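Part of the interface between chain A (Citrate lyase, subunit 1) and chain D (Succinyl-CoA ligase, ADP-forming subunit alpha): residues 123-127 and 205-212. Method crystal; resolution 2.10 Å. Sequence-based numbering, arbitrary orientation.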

# COMPACT_ATOMS: atom_id res chain seq x y z
N SER A 123 -66.93 -15.76 15.75
CA SER A 123 -66.32 -16.66 14.79
C SER A 123 -66.07 -15.83 13.54
O SER A 123 -66.69 -14.78 13.38
N SER A 124 -65.21 -16.30 12.64
CA SER A 124 -64.98 -15.55 11.42
C SER A 124 -65.37 -16.31 10.17
O SER A 124 -65.32 -17.54 10.17
N ASP A 125 -65.77 -15.58 9.11
CA ASP A 125 -66.10 -16.13 7.79
C ASP A 125 -65.22 -15.41 6.75
O ASP A 125 -64.43 -14.57 7.16
N TYR A 126 -65.34 -15.73 5.44
CA TYR A 126 -64.49 -15.10 4.42
C TYR A 126 -64.67 -13.58 4.26
O TYR A 126 -63.78 -12.93 3.72
N GLU A 127 -65.80 -13.01 4.73
CA GLU A 127 -66.12 -11.58 4.56
C GLU A 127 -65.90 -10.72 5.82
O GLU A 127 -65.86 -9.49 5.72
N ASP D 205 -54.39 -22.24 3.72
CA ASP D 205 -54.89 -21.47 4.85
C ASP D 205 -56.43 -21.46 4.89
O ASP D 205 -57.08 -21.54 3.84
N ARG D 206 -57.00 -21.38 6.11
CA ARG D 206 -58.45 -21.37 6.31
C ARG D 206 -59.15 -20.18 5.59
O ARG D 206 -60.27 -20.34 5.11
N TYR D 207 -58.49 -19.02 5.50
CA TYR D 207 -59.03 -17.81 4.89
C TYR D 207 -58.10 -17.37 3.78
O TYR D 207 -57.15 -16.63 4.04
N PRO D 208 -58.29 -17.88 2.54
CA PRO D 208 -57.35 -17.50 1.47
C PRO D 208 -57.64 -16.11 0.89
O PRO D 208 -58.71 -15.55 1.16
N GLY D 209 -56.71 -15.58 0.10
CA GLY D 209 -56.85 -14.29 -0.58
C GLY D 209 -57.91 -14.38 -1.65
O GLY D 209 -58.65 -13.42 -1.89
N SER D 210 -57.99 -15.56 -2.28
CA SER D 210 -58.97 -15.91 -3.31
C SER D 210 -59.37 -17.37 -3.10
O SER D 210 -58.53 -18.22 -2.77
N ASN D 211 -60.67 -17.65 -3.22
CA ASN D 211 -61.22 -18.99 -3.06
C ASN D 211 -61.07 -19.76 -4.36
O ASN D 211 -60.79 -19.15 -5.39
N MET D 212 -61.27 -21.09 -4.33
CA MET D 212 -61.13 -21.94 -5.51
C MET D 212 -62.08 -21.54 -6.60
O MET D 212 -61.67 -21.50 -7.76

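Two tyrosines, one from each chain, do most of the work in this small contact, and neither points its CA-to-CB bond at the other stretch. Both leave their backbones sideways, both take the m rotamer at chi1 (-57° for A:Tyr126, -59° for D:Tyr207), and each then brings the end of its long side chain nearer to the partner chain. Their CA atoms, 6.1 Å apart, are the closest CA pair across the stretches, and together the two residues supply well over half of the 275 Å² buried here.

D:Tyr207 reaches along the chain A backbone to form the one hydrogen bond between the stretches: its OH donates to the main-chain O of A:Ser124 at 2.7 Å. The acceptor lies at the ring edge, near the ring plane, where a phenol hydroxyl can readily direct its proton. Tyrosine suits this place because its rigid ring spans the gap while its hydroxyl satisfies a carbonyl at the far end. On the way the ring passes A:Asp125, whose O lies 3.6 Å from D:Tyr207 CE1. The CB of A:Ser124 points toward chain D and sits 3.7 Å from D:Tyr207 OH; the side chain takes the m rotamer, and its OG is hydrogen-bonded to a residue just outside the stretch.

A:Tyr126 fits into the bend of the chain D loop. Its CD1 meets D:Tyr207 CD1 at 4.1 Å, an apolar contact between the two rings, and its CE1 packs 3.6 Å from D:Pro208 CD. The compact proline ring, with C-gamma endo pucker, offers the aromatic carbon an apolar surface. The same CE1 approaches D:Arg206 O at 3.4 Å, so the tyrosine touches backbone as well as side chains. D:Asn211 points its CB toward chain A and, with chi1 at -72° (m), sets ND2 over one face of the tyrosine ring, ND2 lying 3.4 Å from A:Tyr126 CE1. The amide stands steeply to the ring and brings its ND2 end over the face; this ND2 is also hydrogen-bonded elsewhere in the structure.

Other polar side chains take little part in the contact. A:Asp125 points away from chain D; in the p rotamer its OD1 accepts a hydrogen bond from A:Glu127 N at 3.1 Å, bracing the turn that carries A:Tyr126. A:Glu127 also points away and remains exposed. The CA-to-CB bond of D:Arg206 runs sideways; its side chain is t at chi1 and chi2, then turns at chi3 (m), and its guanidinium nitrogens NH1 and NH2 find hydrogen bonds elsewhere in the structure.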

# COMPACT_ATOMS: atom_id res chain seq x y z
CB SER A 123 -67.29 -17.79 14.47
OG SER A 123 -66.57 -18.97 14.14
CB SER A 124 -63.52 -15.12 11.33
OG SER A 124 -63.16 -14.28 12.41
CB ASP A 125 -67.62 -16.06 7.48
CG ASP A 125 -68.28 -14.70 7.30
OD1 ASP A 125 -67.55 -13.69 7.20
OD2 ASP A 125 -69.53 -14.66 7.25
CB TYR A 126 -64.66 -15.79 3.05
CG TYR A 126 -64.37 -17.28 3.01
CD1 TYR A 126 -63.08 -17.77 3.20
CD2 TYR A 126 -65.37 -18.19 2.67
CE1 TYR A 126 -62.81 -19.14 3.13
CE2 TYR A 126 -65.11 -19.56 2.60
CZ TYR A 126 -63.83 -20.03 2.84
OH TYR A 126 -63.58 -21.38 2.77
CB GLU A 127 -67.55 -11.41 4.04
CG GLU A 127 -67.85 -12.19 2.77
CD GLU A 127 -69.32 -12.39 2.42
OE1 GLU A 127 -69.59 -12.72 1.25
OE2 GLU A 127 -70.19 -12.21 3.31
CB ASP D 205 -54.33 -20.04 4.79
CG ASP D 205 -52.84 -19.90 5.17
OD1 ASP D 205 -52.27 -20.88 5.73
OD2 ASP D 205 -52.27 -18.81 4.93
CB ARG D 206 -58.82 -21.38 7.81
CG ARG D 206 -60.28 -21.85 8.04
CD ARG D 206 -60.58 -22.19 9.49
NE ARG D 206 -60.01 -23.49 9.89
CZ ARG D 206 -60.66 -24.66 9.84
NH1 ARG D 206 -60.06 -25.77 10.26
NH2 ARG D 206 -61.91 -24.72 9.40
CB TYR D 207 -59.23 -16.71 5.94
CG TYR D 207 -60.18 -17.16 7.04
CD1 TYR D 207 -61.56 -17.03 6.90
CD2 TYR D 207 -59.70 -17.77 8.19
CE1 TYR D 207 -62.43 -17.47 7.89
CE2 TYR D 207 -60.56 -18.24 9.18
CZ TYR D 207 -61.93 -18.07 9.03
OH TYR D 207 -62.77 -18.52 10.01
CB PRO D 208 -57.52 -18.63 0.45
CG PRO D 208 -58.98 -19.03 0.60
CD PRO D 208 -59.36 -18.77 2.04
CB SER D 210 -58.40 -15.70 -4.71
OG SER D 210 -57.17 -16.39 -4.89
CB ASN D 211 -62.69 -18.90 -2.61
CG ASN D 211 -62.79 -18.45 -1.17
OD1 ASN D 211 -63.03 -17.26 -0.89
ND2 ASN D 211 -62.48 -19.35 -0.24
CB MET D 212 -61.26 -23.43 -5.19
CG MET D 212 -60.07 -24.01 -4.47
SD MET D 212 -60.31 -25.74 -4.02
CE MET D 212 -59.33 -26.50 -5.23